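Local coordinates for protein acyl-ACP thioesterase (Bacteroides thetaiotaomicron, PDB 2ESS) that probably hydrolyses the thioester bond of fatty acyl chains carried on acyl carrier protein, releasing free fatty acids for lipid metabolism, and binds calcium, at residues N37-H42 / T93-A98; W84-Y89 / Y109-W114; H229-V232 / E238-C241. All coordinates share one frame; numbering follows the deposited sequence.

Interaction 1: N37-H42 / T93-A98; sequences NCAGFH and TDRNFA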
loop_
_atom_site.group_PDB
_atom_site.type_symbol
_atom_site.label_atom_id
_atom_site.label_comp_id
_atom_site.label_asym_id
_atom_site.label_seq_id
_atom_site.Cartn_x
_atom_site.Cartn_y
_atom_site.Cartn_z
ATOM N N ASN A 37 -11.437 3.887 2.175
ATOM C CA ASN A 37 -11.429 3.659 3.622
ATOM C C ASN A 37 -12.245 4.720 4.344
ATOM O O ASN A 37 -12.913 4.410 5.345
ATOM C CB ASN A 37 -10.000 3.672 4.188
ATOM C CG ASN A 37 -9.203 2.396 3.846
ATOM O OD1 ASN A 37 -9.766 1.342 3.626
ATOM N ND2 ASN A 37 -7.881 2.509 3.842
ATOM N N CYS A 38 -12.174 5.971 3.880
ATOM C CA CYS A 38 -12.915 7.075 4.539
ATOM C C CYS A 38 -14.456 6.928 4.386
ATOM O O CYS A 38 -15.236 7.179 5.328
ATOM C CB CYS A 38 -12.456 8.469 4.054
ATOM S SG CYS A 38 -10.836 8.903 4.700
ATOM N N ALA A 39 -14.846 6.462 3.216
ATOM C CA ALA A 39 -16.205 6.156 2.905
ATOM C C ALA A 39 -16.738 5.120 3.893
ATOM O O ALA A 39 -17.823 5.263 4.437
ATOM C CB ALA A 39 -16.276 5.619 1.470
ATOM N N GLY A 40 -15.937 4.081 4.109
ATOM C CA GLY A 40 -16.187 3.057 5.073
ATOM C C GLY A 40 -16.235 3.548 6.505
ATOM O O GLY A 40 -17.131 3.157 7.207
ATOM N N PHE A 41 -15.305 4.412 6.932
ATOM C CA PHE A 41 -15.346 4.953 8.300
ATOM C C PHE A 41 -16.664 5.723 8.519
ATOM O O PHE A 41 -17.313 5.636 9.579
ATOM C CB PHE A 41 -14.216 5.954 8.624
ATOM C CG PHE A 41 -12.791 5.448 8.377
ATOM C CD1 PHE A 41 -12.415 4.135 8.648
ATOM C CD2 PHE A 41 -11.803 6.350 7.914
ATOM C CE1 PHE A 41 -11.072 3.706 8.413
ATOM C CE2 PHE A 41 -10.474 5.940 7.679
ATOM C CZ PHE A 41 -10.106 4.615 7.928
ATOM N N HIS A 42 -17.014 6.496 7.518
ATOM C CA HIS A 42 -18.125 7.445 7.596
ATOM C C HIS A 42 -19.435 6.651 7.674
ATOM O O HIS A 42 -20.220 6.875 8.580
ATOM C CB HIS A 42 -18.085 8.401 6.404
ATOM C CG HIS A 42 -19.164 9.433 6.405
ATOM N ND1 HIS A 42 -20.404 9.213 5.853
ATOM C CD2 HIS A 42 -19.183 10.704 6.888
ATOM C CE1 HIS A 42 -21.151 10.300 6.015
ATOM N NE2 HIS A 42 -20.433 11.219 6.638
ATOM N N THR A 93 -25.982 5.012 -4.694
ATOM C CA THR A 93 -25.660 6.112 -3.799
ATOM C C THR A 93 -24.426 6.825 -4.304
ATOM O O THR A 93 -23.463 6.169 -4.693
ATOM C CB THR A 93 -25.412 5.605 -2.370
ATOM O OG1 THR A 93 -26.645 5.091 -1.888
ATOM C CG2 THR A 93 -24.953 6.717 -1.447
ATOM N N ASP A 94 -24.503 8.151 -4.339
ATOM C CA ASP A 94 -23.384 9.003 -4.744
ATOM C C ASP A 94 -22.720 9.546 -3.474
ATOM O O ASP A 94 -23.345 10.254 -2.699
ATOM C CB ASP A 94 -23.871 10.144 -5.636
ATOM C CG ASP A 94 -24.441 9.652 -6.972
ATOM O OD1 ASP A 94 -24.200 8.479 -7.391
ATOM O OD2 ASP A 94 -25.178 10.446 -7.587
ATOM N N ARG A 95 -21.468 9.177 -3.271
ATOM C CA ARG A 95 -20.653 9.649 -2.181
ATOM C C ARG A 95 -19.511 10.505 -2.745
ATOM O O ARG A 95 -18.787 10.075 -3.652
ATOM C CB ARG A 95 -20.037 8.503 -1.421
ATOM C CG ARG A 95 -18.935 8.994 -0.482
ATOM C CD ARG A 95 -18.422 7.976 0.459
ATOM N NE ARG A 95 -19.353 7.480 1.482
ATOM C CZ ARG A 95 -19.689 8.092 2.602
ATOM N NH1 ARG A 95 -19.332 9.340 2.847
ATOM N NH2 ARG A 95 -20.493 7.470 3.455
ATOM N N ASN A 96 -19.355 11.706 -2.194
ATOM C CA ASN A 96 -18.375 12.685 -2.688
ATOM C C ASN A 96 -17.321 12.929 -1.663
ATOM O O ASN A 96 -17.470 12.542 -0.473
ATOM C CB ASN A 96 -19.071 13.969 -3.103
ATOM C CG ASN A 96 -19.981 13.758 -4.304
ATOM O OD1 ASN A 96 -19.926 12.716 -4.980
ATOM N ND2 ASN A 96 -20.844 14.708 -4.539
ATOM N N PHE A 97 -16.230 13.500 -2.142
ATOM C CA PHE A 97 -15.012 13.715 -1.342
ATOM C C PHE A 97 -14.362 15.056 -1.693
ATOM O O PHE A 97 -14.471 15.552 -2.831
ATOM C CB PHE A 97 -13.946 12.641 -1.596
ATOM C CG PHE A 97 -14.408 11.255 -1.411
ATOM C CD1 PHE A 97 -14.989 10.569 -2.463
ATOM C CD2 PHE A 97 -14.223 10.602 -0.192
ATOM C CE1 PHE A 97 -15.396 9.255 -2.297
ATOM C CE2 PHE A 97 -14.629 9.315 -0.022
ATOM C CZ PHE A 97 -15.234 8.637 -1.067
ATOM N N ALA A 98 -13.700 15.637 -0.697
ATOM C CA ALA A 98 -12.791 16.765 -0.911
ATOM C C ALA A 98 -11.443 16.363 -0.292
ATOM O O ALA A 98 -11.376 15.648 0.711
ATOM C CB ALA A 98 -13.338 18.036 -0.277
#

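Interaction 2: W84-Y89 / Y109-W114; sequences WVENVY and YARSVW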
loop_
_atom_site.group_PDB
_atom_site.type_symbol
_atom_site.label_atom_id
_atom_site.label_comp_id
_atom_site.label_asym_id
_atom_site.label_seq_id
_atom_site.Cartn_x
_atom_site.Cartn_y
_atom_site.Cartn_z
ATOM N N TRP A 84 -18.961 12.754 2.289
ATOM C CA TRP A 84 -20.352 12.932 2.601
ATOM C C TRP A 84 -21.165 12.260 1.499
ATOM O O TRP A 84 -20.666 12.039 0.388
ATOM C CB TRP A 84 -20.705 14.436 2.687
ATOM C CG TRP A 84 -20.518 15.176 1.416
ATOM C CD1 TRP A 84 -21.447 15.381 0.440
ATOM C CD2 TRP A 84 -19.313 15.794 0.964
ATOM N NE1 TRP A 84 -20.889 16.082 -0.596
ATOM C CE2 TRP A 84 -19.577 16.351 -0.293
ATOM C CE3 TRP A 84 -18.026 15.916 1.503
ATOM C CZ2 TRP A 84 -18.620 17.044 -1.012
ATOM C CZ3 TRP A 84 -17.078 16.592 0.794
ATOM C CH2 TRP A 84 -17.375 17.150 -0.458
ATOM N N VAL A 85 -22.398 11.933 1.838
ATOM C CA VAL A 85 -23.383 11.405 0.916
ATOM C C VAL A 85 -24.104 12.526 0.234
ATOM O O VAL A 85 -24.712 13.355 0.888
ATOM C CB VAL A 85 -24.414 10.497 1.652
ATOM C CG1 VAL A 85 -25.512 9.975 0.695
ATOM C CG2 VAL A 85 -23.700 9.326 2.306
ATOM N N GLU A 86 -24.033 12.559 -1.098
ATOM C CA GLU A 86 -24.717 13.585 -1.881
ATOM C C GLU A 86 -26.130 13.181 -2.253
ATOM O O GLU A 86 -27.048 13.989 -2.166
ATOM C CB GLU A 86 -23.931 13.914 -3.148
ATOM C CG GLU A 86 -24.649 14.895 -4.016
ATOM C CD GLU A 86 -23.858 15.245 -5.260
ATOM O OE1 GLU A 86 -23.535 14.310 -6.043
ATOM O OE2 GLU A 86 -23.588 16.453 -5.440
ATOM N N ASN A 87 -26.301 11.937 -2.690
ATOM C CA ASN A 87 -27.628 11.414 -3.066
ATOM C C ASN A 87 -27.773 9.956 -2.739
ATOM O O ASN A 87 -26.828 9.202 -2.847
ATOM C CB ASN A 87 -27.857 11.515 -4.589
ATOM C CG ASN A 87 -28.247 12.919 -5.043
ATOM O OD1 ASN A 87 -27.581 13.497 -5.901
ATOM N ND2 ASN A 87 -29.339 13.462 -4.476
ATOM N N VAL A 88 -28.996 9.563 -2.427
ATOM C CA VAL A 88 -29.354 8.172 -2.265
ATOM C C VAL A 88 -30.496 7.971 -3.248
ATOM O O VAL A 88 -31.613 8.412 -3.010
ATOM C CB VAL A 88 -29.786 7.821 -0.815
ATOM C CG1 VAL A 88 -30.316 6.373 -0.733
ATOM C CG2 VAL A 88 -28.589 8.023 0.138
ATOM N N TYR A 89 -30.158 7.361 -4.376
ATOM C CA TYR A 89 -31.108 7.026 -5.413
ATOM C C TYR A 89 -31.641 5.622 -5.227
ATOM O O TYR A 89 -31.171 4.914 -4.381
ATOM C CB TYR A 89 -30.423 7.117 -6.770
ATOM C CG TYR A 89 -30.024 8.510 -7.185
ATOM C CD1 TYR A 89 -30.733 9.639 -6.784
ATOM C CD2 TYR A 89 -28.992 8.681 -8.076
ATOM C CE1 TYR A 89 -30.365 10.911 -7.239
ATOM C CE2 TYR A 89 -28.631 9.903 -8.516
ATOM C CZ TYR A 89 -29.316 11.012 -8.114
ATOM O OH TYR A 89 -28.877 12.216 -8.602
ATOM N N TYR A 109 -11.066 16.899 -5.547
ATOM C CA TYR A 109 -12.372 16.363 -5.259
ATOM C C TYR A 109 -12.491 14.973 -5.848
ATOM O O TYR A 109 -11.781 14.637 -6.753
ATOM C CB TYR A 109 -13.474 17.225 -5.844
ATOM C CG TYR A 109 -13.536 18.578 -5.266
ATOM C CD1 TYR A 109 -14.152 18.799 -4.049
ATOM C CD2 TYR A 109 -12.936 19.645 -5.915
ATOM C CE1 TYR A 109 -14.173 20.082 -3.484
ATOM C CE2 TYR A 109 -12.945 20.914 -5.368
ATOM C CZ TYR A 109 -13.570 21.123 -4.165
ATOM O OH TYR A 109 -13.573 22.385 -3.662
ATOM N N ALA A 110 -13.408 14.177 -5.309
ATOM C CA ALA A 110 -13.731 12.890 -5.879
ATOM C C ALA A 110 -15.234 12.624 -5.781
ATOM O O ALA A 110 -15.918 13.132 -4.873
ATOM C CB ALA A 110 -12.899 11.762 -5.240
ATOM N N ARG A 111 -15.722 11.850 -6.761
ATOM C CA ARG A 111 -17.100 11.369 -6.811
ATOM C C ARG A 111 -17.054 9.851 -6.939
ATOM O O ARG A 111 -16.275 9.334 -7.731
ATOM C CB ARG A 111 -17.834 11.947 -8.005
ATOM C CG ARG A 111 -18.127 13.424 -7.902
ATOM C CD ARG A 111 -18.850 13.929 -9.148
ATOM N NE ARG A 111 -19.359 15.250 -8.838
ATOM C CZ ARG A 111 -20.547 15.518 -8.321
ATOM N NH1 ARG A 111 -21.456 14.574 -8.098
ATOM N NH2 ARG A 111 -20.831 16.768 -8.037
ATOM N N SER A 112 -17.880 9.160 -6.153
ATOM C CA SER A 112 -17.979 7.691 -6.177
ATOM C C SER A 112 -19.451 7.305 -6.287
ATOM O O SER A 112 -20.343 8.034 -5.814
ATOM C CB SER A 112 -17.323 7.049 -4.954
ATOM O OG SER A 112 -17.920 7.425 -3.711
ATOM N N VAL A 113 -19.711 6.196 -6.971
ATOM C CA VAL A 113 -21.082 5.720 -7.229
ATOM C C VAL A 113 -21.089 4.260 -6.789
ATOM O O VAL A 113 -20.223 3.475 -7.177
ATOM C CB VAL A 113 -21.506 5.854 -8.711
ATOM C CG1 VAL A 113 -22.944 5.244 -8.953
ATOM C CG2 VAL A 113 -21.362 7.332 -9.208
ATOM N N TRP A 114 -22.017 3.947 -5.908
ATOM C CA TRP A 114 -22.076 2.633 -5.242
ATOM C C TRP A 114 -23.426 2.009 -5.509
ATOM O O TRP A 114 -24.447 2.674 -5.347
ATOM C CB TRP A 114 -21.916 2.797 -3.716
ATOM C CG TRP A 114 -20.625 3.424 -3.323
ATOM C CD1 TRP A 114 -20.294 4.746 -3.384
ATOM C CD2 TRP A 114 -19.488 2.750 -2.823
ATOM N NE1 TRP A 114 -19.022 4.914 -2.975
ATOM C CE2 TRP A 114 -18.503 3.708 -2.605
ATOM C CE3 TRP A 114 -19.219 1.412 -2.501
ATOM C CZ2 TRP A 114 -17.251 3.389 -2.078
ATOM C CZ3 TRP A 114 -17.971 1.095 -2.009
ATOM C CH2 TRP A 114 -17.009 2.074 -1.807
#

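Interaction 3: H229-V232 / E238-C241; sequences HVEV and EVVC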
loop_
_atom_site.group_PDB
_atom_site.type_symbol
_atom_site.label_atom_id
_atom_site.label_comp_id
_atom_site.label_asym_id
_atom_site.label_seq_id
_atom_site.Cartn_x
_atom_site.Cartn_y
_atom_site.Cartn_z
ATOM N N HIS A 229 -7.971 6.416 -22.747
ATOM C CA HIS A 229 -9.034 5.537 -22.258
ATOM C C HIS A 229 -8.489 4.126 -22.268
ATOM O O HIS A 229 -7.898 3.703 -23.249
ATOM C CB HIS A 229 -10.281 5.614 -23.123
ATOM C CG HIS A 229 -10.933 6.956 -23.149
ATOM N ND1 HIS A 229 -12.116 7.188 -23.818
ATOM C CD2 HIS A 229 -10.575 8.144 -22.604
ATOM C CE1 HIS A 229 -12.453 8.458 -23.686
ATOM N NE2 HIS A 229 -11.533 9.062 -22.958
ATOM N N VAL A 230 -8.691 3.415 -21.167
ATOM C CA VAL A 230 -8.103 2.126 -20.930
ATOM C C VAL A 230 -9.232 1.134 -20.595
ATOM O O VAL A 230 -10.204 1.456 -19.889
ATOM C CB VAL A 230 -7.022 2.177 -19.803
ATOM C CG1 VAL A 230 -6.461 0.774 -19.531
ATOM C CG2 VAL A 230 -5.902 3.190 -20.137
ATOM N N GLU A 231 -9.109 -0.057 -21.156
ATOM C CA GLU A 231 -9.981 -1.164 -20.847
ATOM C C GLU A 231 -9.097 -2.321 -20.413
ATOM O O GLU A 231 -8.079 -2.566 -21.033
ATOM C CB GLU A 231 -10.798 -1.520 -22.094
ATOM C CG GLU A 231 -11.936 -2.458 -21.884
ATOM C CD GLU A 231 -12.873 -2.513 -23.114
ATOM O OE1 GLU A 231 -12.484 -3.139 -24.125
ATOM O OE2 GLU A 231 -13.993 -1.933 -23.056
ATOM N N VAL A 232 -9.461 -2.965 -19.300
ATOM C CA VAL A 232 -8.818 -4.174 -18.825
ATOM C C VAL A 232 -9.781 -5.346 -19.058
ATOM O O VAL A 232 -10.957 -5.275 -18.693
ATOM C CB VAL A 232 -8.432 -4.118 -17.322
ATOM C CG1 VAL A 232 -7.576 -5.339 -16.943
ATOM C CG2 VAL A 232 -7.667 -2.827 -16.982
ATOM N N GLU A 238 -13.476 -10.760 -21.540
ATOM C CA GLU A 238 -14.430 -10.183 -20.625
ATOM C C GLU A 238 -13.893 -8.936 -19.995
ATOM O O GLU A 238 -12.882 -9.001 -19.307
ATOM C CB GLU A 238 -14.723 -11.156 -19.519
ATOM C CG GLU A 238 -14.835 -12.559 -19.965
ATOM C CD GLU A 238 -14.854 -13.470 -18.794
ATOM O OE1 GLU A 238 -15.568 -13.129 -17.810
ATOM O OE2 GLU A 238 -14.153 -14.501 -18.864
ATOM N N VAL A 239 -14.587 -7.812 -20.167
ATOM C CA VAL A 239 -14.139 -6.568 -19.558
ATOM C C VAL A 239 -14.309 -6.605 -18.049
ATOM O O VAL A 239 -15.400 -6.895 -17.547
ATOM C CB VAL A 239 -14.846 -5.348 -20.140
ATOM C CG1 VAL A 239 -14.459 -4.092 -19.384
ATOM C CG2 VAL A 239 -14.503 -5.202 -21.632
ATOM N N VAL A 240 -13.229 -6.315 -17.323
ATOM C CA VAL A 240 -13.318 -6.200 -15.863
ATOM C C VAL A 240 -13.313 -4.757 -15.351
ATOM O O VAL A 240 -13.932 -4.468 -14.324
ATOM C CB VAL A 240 -12.250 -7.060 -15.121
ATOM C CG1 VAL A 240 -12.516 -8.550 -15.452
ATOM C CG2 VAL A 240 -10.810 -6.629 -15.480
ATOM N N CYS A 241 -12.604 -3.862 -16.026
ATOM C CA CYS A 241 -12.731 -2.445 -15.690
ATOM C C CYS A 241 -12.340 -1.578 -16.853
ATOM O O CYS A 241 -11.733 -2.050 -17.803
ATOM C CB CYS A 241 -11.952 -2.094 -14.440
ATOM S SG CYS A 241 -10.230 -2.348 -14.513
#

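Interaction 1: N37-H42 / T93-A98
Arg95 reaches from its strand to the helix and meets His42 with the end of its guanidinium group: NH2 donates to ND1 at 3.0 Å. An arginine is long enough to span this gap with several N-H groups to give, and a histidine can accept at ND1 while NE2 gives its N-H to Lys7 O. The ND1 atom lies close to the guanidinium plane, whereas the donor stands 30° out of the imidazole plane, and the two flat groups are turned 74° against each other. The bond therefore meets the ring at a slant. The CB of Ala39 makes an apolar contact 3.3 Å from Arg95 CD, a close approach that the small methyl allows. Separately, the helix backbone at Ala39 lies over one face of the guanidinium, its CA 3.7 Å above the plane and toward the rim. Phe97, a flat apolar group, touches the same methyl with its ring edge, Phe97 CZ lying 4.1 Å from Ala39 CB.

A bend at chi3 (-66°) turns the otherwise extended Arg95 chain, carrying its guanidinium alongside the helix, where NH1 bonds to the hydroxyl of Thr83. With both ring nitrogens engaged, the imidazole has little freedom to turn. Arg95 NE also binds a methylpentanediol molecule, probably from the crystallisation liquor.

All four residues are buried where helix 28-45 lies across the curved antiparallel sheet, the hot-dog arrangement expected of this family. Strand 78-88 supplies Thr83, touched by His42 and Phe97, and strand 106-118 meets Phe97 through Ala110 and Ser112. Tyr11 of strand 9-14 packs against Cys38 and His42.

Interaction 2: W84-Y89 / Y109-W114
Glu86 points its carboxylate at the guanidinium of Arg111, and the two end groups overlap at one corner, OE1 receiving the NH1 proton at 2.9 Å in a salt bridge. OE1 uses its syn lone pair, but the N-H...O angle is only 139° and the acceptor lies 23° out of the guanidinium plane. The bridge is thus single and skewed: the second pair, Glu86 OE2 and Arg111 NH2, stays 3.8 Å apart. Long, flexible chains of opposite charge suit this place because the two backbones are not neighbours.

Both chains extend to meet, Glu86 with CG anti to its own nitrogen (chi1 176°) and Arg111 straight from CG to NE. Both side chains rest on Asn96, so the pair straddles strand 92-100, which lies between strands 78-88 and 106-118 in the antiparallel sheet of the N-terminal hot-dog domain. Glu86 also belongs to a classic beta bulge, sharing Asp94 with Asn87 as backbone partner. The other guanidinium nitrogens are held by carbonyls, NE by that of Ile146 and NH2 by that of Cys144, which ties the loop that carries Cys144 and Ile146 to this face and fixes the rotation of the group. Without the carboxylate, as with an alanine here, NH1 of Arg111 is likely to lose its charged mate and Asn96 part of its cover.

The neighbouring Ser112 faces the helix side instead, where Trp114 NE1 donates to Ser112 OG over 2.8 Å and the hydroxyl in turn hydrogen-bonds to Arg95 O. Trp114 and Ala110 pack there against Leu36 and Leu35 of helix 28-45.

Interaction 3: H229-V232 / E238-C241
The carboxylate of Glu231 carries a methyl over one face: CG2 of Val239 stands almost directly above CD, 3.5 Å away, and is nearly equidistant from the two oxygens. Glu231 OE2 also makes a long, weak ion pair with Arg242. The two side chains, of Glu231 and Val239, cross at about a right angle. Glu231 is extended, with CG anti to its nitrogen (chi1 -168°), which takes its aliphatic part across the valine before the charge is reached; the two methyls of a branched residue can cover CG as well as the carboxylate.

The backbone does the stronger gripping. Val232 N gives a nearly straight bond to Cys241 O at 2.9 Å, while Val232 O receives two N-H groups, from Val240 N at 2.8 Å and, weakly, from Cys241 N at 3.4 Å. Val240 and Cys241 both face Val232, a classic beta bulge, set in the hairpin of strands 227-234 and 238-247 in the C-terminal hot-dog domain. The helix-like psi of Val240 (-33°) is what brings two successive N-H groups round to the same carbonyl, and the local strand directions stand at 119°, far from antiparallel.

The bulge also gathers Val240 and Cys241 around Val232. One methyl of Val232, CG2, lies 3.6 Å from Cys241 SG, and the other, CG1, lies 3.8 Å from Val240 CG2. Compact, apolar groups suit this buried face: Val232 continues onto Leu216 and Phe218 of strand 215-224 and onto Ile185, whereas Val240 and Cys241 press on Tyr181 of helix 178-186. On its other side, the backbone of Val240 bonds to Val207 and Ala208.

Interactions 1 and 2 interlock, their centres 7 Å apart. Strand 92-100 carries the arginine of the first and runs beneath the salt bridge of the second; Phe97 N probably bonds to Ala110 O at 2.8 Å. One holds the helix to the sheet, the other ties strands together on the face turned from that helix. Interaction 3 belongs to the second hot-dog domain, in the same continuous sheet, its centre 24 Å from that of interaction 1 and 23 Å from that of interaction 2. The Val240 side chain is about 9 Å from that of His175, which with Asp171 binds calcium, and about 12 Å from a bound calcium ion; a calcium ion is about 13 Å from the side chain of Ala39.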